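Local structure of glycoside Hydrolase (Bacteroides uniformis, 5T99) at residues V613-H618 and V629-N634; E687-A692 and K700-I705. The protein is a family 2 glycoside hydrolase that binds d-galacto-isofagomine in its pocket and probably cleaves galactosidic bonds in agarose-derived sugars. All blocks are in the same frame, centred on the assembly; numbering follows the deposited sequence.

Contact 1. Residues V613-H618 and V629-N634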
# COMPACT_ATOMS: atom_id res chain seq x y z
N VAL A 613 3.61 17.31 20.47
CA VAL A 613 3.43 18.70 20.13
C VAL A 613 4.30 18.93 18.91
O VAL A 613 5.37 18.31 18.76
CB VAL A 613 3.80 19.61 21.33
CG1 VAL A 613 5.29 19.58 21.62
CG2 VAL A 613 3.33 21.04 21.08
N HIS A 614 3.80 19.75 18.00
CA HIS A 614 4.53 20.07 16.78
C HIS A 614 4.23 21.52 16.42
O HIS A 614 3.11 22.00 16.62
CB HIS A 614 4.12 19.13 15.65
CG HIS A 614 4.63 19.52 14.30
ND1 HIS A 614 5.85 19.11 13.81
CD2 HIS A 614 4.07 20.27 13.32
CE1 HIS A 614 6.03 19.59 12.59
NE2 HIS A 614 4.96 20.30 12.27
N ILE A 615 5.24 22.19 15.89
CA ILE A 615 5.20 23.63 15.65
C ILE A 615 5.54 23.89 14.18
O ILE A 615 6.32 23.15 13.56
CB ILE A 615 6.12 24.40 16.63
CG1 ILE A 615 6.01 25.91 16.40
CG2 ILE A 615 7.57 23.96 16.50
CD1 ILE A 615 6.57 26.73 17.54
N LEU A 616 4.88 24.90 13.63
CA LEU A 616 5.17 25.39 12.28
C LEU A 616 4.86 26.90 12.23
O LEU A 616 4.01 27.37 13.00
CB LEU A 616 4.42 24.56 11.21
CG LEU A 616 2.91 24.28 11.08
CD1 LEU A 616 2.26 23.78 12.35
CD2 LEU A 616 2.14 25.45 10.49
N PRO A 617 5.53 27.67 11.36
CA PRO A 617 6.49 27.20 10.35
C PRO A 617 7.91 27.08 10.90
O PRO A 617 8.07 26.94 12.11
CB PRO A 617 6.40 28.30 9.28
CG PRO A 617 6.07 29.52 10.05
CD PRO A 617 5.15 29.07 11.15
N HIS A 618 8.91 27.07 10.02
CA HIS A 618 10.30 27.34 10.40
C HIS A 618 10.48 28.77 10.96
O HIS A 618 9.54 29.58 10.92
CB HIS A 618 11.28 27.09 9.22
CG HIS A 618 11.09 28.00 8.03
ND1 HIS A 618 10.89 27.51 6.75
CD2 HIS A 618 11.07 29.35 7.91
CE1 HIS A 618 10.77 28.52 5.91
NE2 HIS A 618 10.87 29.65 6.58
N VAL A 629 1.86 31.39 13.71
CA VAL A 629 2.50 30.19 14.26
C VAL A 629 1.41 29.26 14.73
O VAL A 629 0.59 29.63 15.57
CB VAL A 629 3.50 30.53 15.39
CG1 VAL A 629 3.93 29.27 16.16
CG2 VAL A 629 4.73 31.21 14.81
N TYR A 630 1.41 28.05 14.18
CA TYR A 630 0.43 27.01 14.47
C TYR A 630 1.10 25.91 15.28
O TYR A 630 2.26 25.56 15.05
CB TYR A 630 -0.13 26.46 13.16
CG TYR A 630 -1.14 27.35 12.42
CD1 TYR A 630 -1.72 26.91 11.23
CD2 TYR A 630 -1.54 28.60 12.92
CE1 TYR A 630 -2.65 27.70 10.55
CE2 TYR A 630 -2.48 29.37 12.25
CZ TYR A 630 -3.02 28.92 11.06
OH TYR A 630 -3.94 29.69 10.39
N VAL A 631 0.38 25.40 16.27
CA VAL A 631 0.84 24.26 17.06
C VAL A 631 -0.23 23.19 17.04
O VAL A 631 -1.41 23.47 17.28
CB VAL A 631 1.18 24.66 18.52
CG1 VAL A 631 1.37 23.42 19.41
CG2 VAL A 631 2.43 25.53 18.55
N TYR A 632 0.19 21.95 16.74
CA TYR A 632 -0.67 20.77 16.80
C TYR A 632 -0.25 19.90 17.98
O TYR A 632 0.91 19.51 18.08
CB TYR A 632 -0.60 19.99 15.47
CG TYR A 632 -0.83 20.81 14.21
CD1 TYR A 632 -1.73 21.88 14.18
CD2 TYR A 632 -0.16 20.50 13.02
CE1 TYR A 632 -1.94 22.62 13.03
CE2 TYR A 632 -0.37 21.24 11.86
CZ TYR A 632 -1.25 22.30 11.87
OH TYR A 632 -1.46 23.03 10.73
N THR A 633 -1.18 19.62 18.87
CA THR A 633 -0.91 18.81 20.05
C THR A 633 -2.16 18.02 20.42
O THR A 633 -3.27 18.43 20.10
CB THR A 633 -0.48 19.67 21.26
OG1 THR A 633 -0.14 18.83 22.38
CG2 THR A 633 -1.60 20.60 21.70
N ASN A 634 -1.95 16.89 21.11
CA ASN A 634 -3.04 16.14 21.73
C ASN A 634 -3.18 16.46 23.22
O ASN A 634 -4.01 15.86 23.91
CB ASN A 634 -2.89 14.62 21.51
CG ASN A 634 -1.51 14.09 21.85
OD1 ASN A 634 -0.63 14.83 22.32
ND2 ASN A 634 -1.30 12.80 21.61
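Leu-616 packs its two methyls between Tyr-630 and Tyr-632 on one face of an antiparallel beta hairpin. The hairpin belongs to a three-stranded sheet of a beta-sandwich domain. CD1 of Leu-616 makes a CH-pi contact with the Tyr-632 ring. It sits 3.6 Å above the ring plane, offset toward the rim, and is 3.7 Å from CE2 of that tyrosine. CD2 of Leu-616 meets CB of Tyr-630 at 3.6 Å. The first torsion puts CG of Leu-616 between its backbone N and carbonyl carbon (chi1 56°), which sends the branch across to strand 626-633. An alanine here is likely to leave the covered face of Tyr-632 without its methyl and open a gap beside CB of Tyr-630. His-614 lies on this face too. The His-614 ring stacks on Tyr-601 with NE2 bonded to Asp-598, and the Tyr-630 ring meets Tyr-523 edge-to-face.

The other face is aliphatic. CG2 of Val-613 touches CG1 of Val-631 at 3.5 Å, and CD1 of Ile-615 reaches CG1 of Val-629 at 3.9 Å. Val-613 and Val-631 pack on Val-690 of the facing sheet, and Ile-615 on Ile-705.

Two reciprocal pairs of backbone bonds, His-614 with Tyr-632 and Leu-616 with Tyr-630, set the register. On its far side, strand 626-633 pairs with strand 677-682. A cis peptide bond follows Leu-616, whose O accepts the N-H of Tyr-630 at 2.9 Å.

Contact 2. Residues E687-A692 and K700-I705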
# COMPACT_ATOMS: atom_id res chain seq x y z
N GLU A 687 15.39 31.55 18.91
CA GLU A 687 14.71 30.28 19.17
C GLU A 687 13.28 30.39 19.71
O GLU A 687 13.00 31.09 20.68
CB GLU A 687 15.57 29.35 20.03
CG GLU A 687 15.66 29.61 21.53
CD GLU A 687 16.59 28.62 22.24
OE1 GLU A 687 17.24 27.78 21.56
OE2 GLU A 687 16.68 28.68 23.48
N LEU A 688 12.38 29.65 19.05
CA LEU A 688 10.97 29.62 19.35
C LEU A 688 10.62 28.24 19.95
O LEU A 688 10.77 27.21 19.28
CB LEU A 688 10.19 29.86 18.05
CG LEU A 688 8.68 30.03 18.10
CD1 LEU A 688 8.30 31.21 18.97
CD2 LEU A 688 8.14 30.21 16.69
N THR A 689 10.19 28.22 21.21
CA THR A 689 9.95 26.98 21.93
C THR A 689 8.48 26.83 22.32
O THR A 689 7.87 27.77 22.81
CB THR A 689 10.86 26.90 23.18
OG1 THR A 689 12.23 26.92 22.77
CG2 THR A 689 10.59 25.63 23.97
N VAL A 690 7.92 25.64 22.09
CA VAL A 690 6.54 25.34 22.46
C VAL A 690 6.53 24.28 23.55
O VAL A 690 7.27 23.30 23.46
CB VAL A 690 5.66 24.89 21.25
CG1 VAL A 690 6.19 23.63 20.57
CG2 VAL A 690 4.23 24.67 21.71
N LYS A 691 5.70 24.50 24.56
CA LYS A 691 5.56 23.58 25.67
C LYS A 691 4.10 23.16 25.76
O LYS A 691 3.22 24.01 25.84
CB LYS A 691 6.00 24.25 26.96
CG LYS A 691 7.50 24.49 27.02
CD LYS A 691 7.93 25.05 28.37
CE LYS A 691 9.38 25.50 28.31
NZ LYS A 691 9.82 26.07 29.60
N ALA A 692 3.86 21.85 25.76
CA ALA A 692 2.53 21.27 25.86
C ALA A 692 2.30 20.73 27.26
O ALA A 692 3.16 20.01 27.79
CB ALA A 692 2.35 20.16 24.83
N LYS A 700 4.19 17.83 29.37
CA LYS A 700 4.04 16.53 28.72
C LYS A 700 4.83 16.36 27.41
O LYS A 700 5.14 15.23 27.02
CB LYS A 700 2.55 16.26 28.46
CG LYS A 700 1.70 16.20 29.72
CD LYS A 700 1.30 14.78 30.13
CE LYS A 700 2.46 13.97 30.68
NZ LYS A 700 2.07 12.54 30.85
N ALA A 701 5.14 17.46 26.73
CA ALA A 701 6.02 17.46 25.57
C ALA A 701 6.50 18.87 25.26
O ALA A 701 5.86 19.86 25.65
CB ALA A 701 5.30 16.90 24.36
N GLU A 702 7.61 18.96 24.53
CA GLU A 702 8.09 20.26 24.05
C GLU A 702 8.97 20.15 22.80
O GLU A 702 9.62 19.13 22.57
CB GLU A 702 8.76 21.08 25.18
CG GLU A 702 10.24 20.87 25.48
CD GLU A 702 10.77 21.93 26.47
OE1 GLU A 702 10.14 22.15 27.52
OE2 GLU A 702 11.81 22.55 26.17
N LYS A 703 8.93 21.19 21.97
CA LYS A 703 9.77 21.28 20.79
C LYS A 703 10.33 22.69 20.70
O LYS A 703 9.69 23.66 21.13
CB LYS A 703 9.00 20.96 19.51
CG LYS A 703 8.44 19.55 19.41
CD LYS A 703 9.53 18.50 19.19
CE LYS A 703 8.91 17.11 19.14
NZ LYS A 703 9.93 16.06 18.93
N THR A 704 11.52 22.79 20.12
CA THR A 704 12.21 24.05 19.91
C THR A 704 12.64 24.09 18.46
O THR A 704 13.18 23.11 17.94
CB THR A 704 13.45 24.13 20.84
OG1 THR A 704 13.02 24.36 22.19
CG2 THR A 704 14.39 25.27 20.44
N ILE A 705 12.39 25.23 17.80
CA ILE A 705 12.97 25.51 16.47
C ILE A 705 13.87 26.75 16.53
O ILE A 705 13.61 27.68 17.30
CB ILE A 705 11.92 25.66 15.35
CG1 ILE A 705 10.89 26.75 15.67
CG2 ILE A 705 11.22 24.33 15.08
CD1 ILE A 705 9.99 27.10 14.50
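The carboxylate of Glu-702 divides its two oxygens between Lys-691 and Thr-689 across the hairpin. OE1 lies against the lysine chain, 3.5 Å from CE of Lys-691, while OE2 comes to 4.0 Å from CG2 of Thr-689. The two chains run side by side. NZ of Lys-691 stays 4.4 Å from OE1 of Glu-702, too far for a salt bridge, and this ammonium also makes a cation-pi contact with Phe-641. The other carboxylate, Glu-687, brings OE1 near CG2 of Thr-704, but its salt bridge is to Arg-706.

Between these acids the hydroxyls of Thr-689 and Thr-704 form a hydrogen bond, OG1 to OG1 at 2.7 Å. In each threonine OG1 stands beside the backbone N and anti to the carbonyl carbon (chi1 -61° and -73°), which turns the two hydroxyls to one another.

The reverse face is mostly apolar. CB of Leu-688 meets CG1 of Ile-705 at 4.0 Å. Leu-688, Val-690 and Ala-692 are buried against the facing sheet. Lys-703 starts here too, but bends at its second torsion (chi2 -72°) and carries NZ off from strand 687-693.

Backbone bonds link Leu-688 with Ile-705 and Val-690 with Lys-703 in both directions. O of Ala-692 takes the N-H of Lys-700 at 2.9 Å and, weakly, that of Ala-701. This is a classic beta bulge, near the turn of an antiparallel hairpin at the edge of a beta sandwich.

Contact 1 comes first in the chain and closes the connection 619-628. Strands 637-642, 645-651, 657-660, 670-673 and 677-682 follow before contact 2 closes the short connection 693-699. The two are in series, neither nested nor crossed. They belong to different sheets: strand 677-682 extends the sheet of contact 1, and strands 637-642 and 645-651 extend that of contact 2. The two sheets face each other as a sandwich, with the contact centres about 9 Å apart. CG2 of Val-631 meets CG2 of Val-690 at 3.7 Å between them. Near the ends of the edge strands, Pro-617 packs against Ile-705.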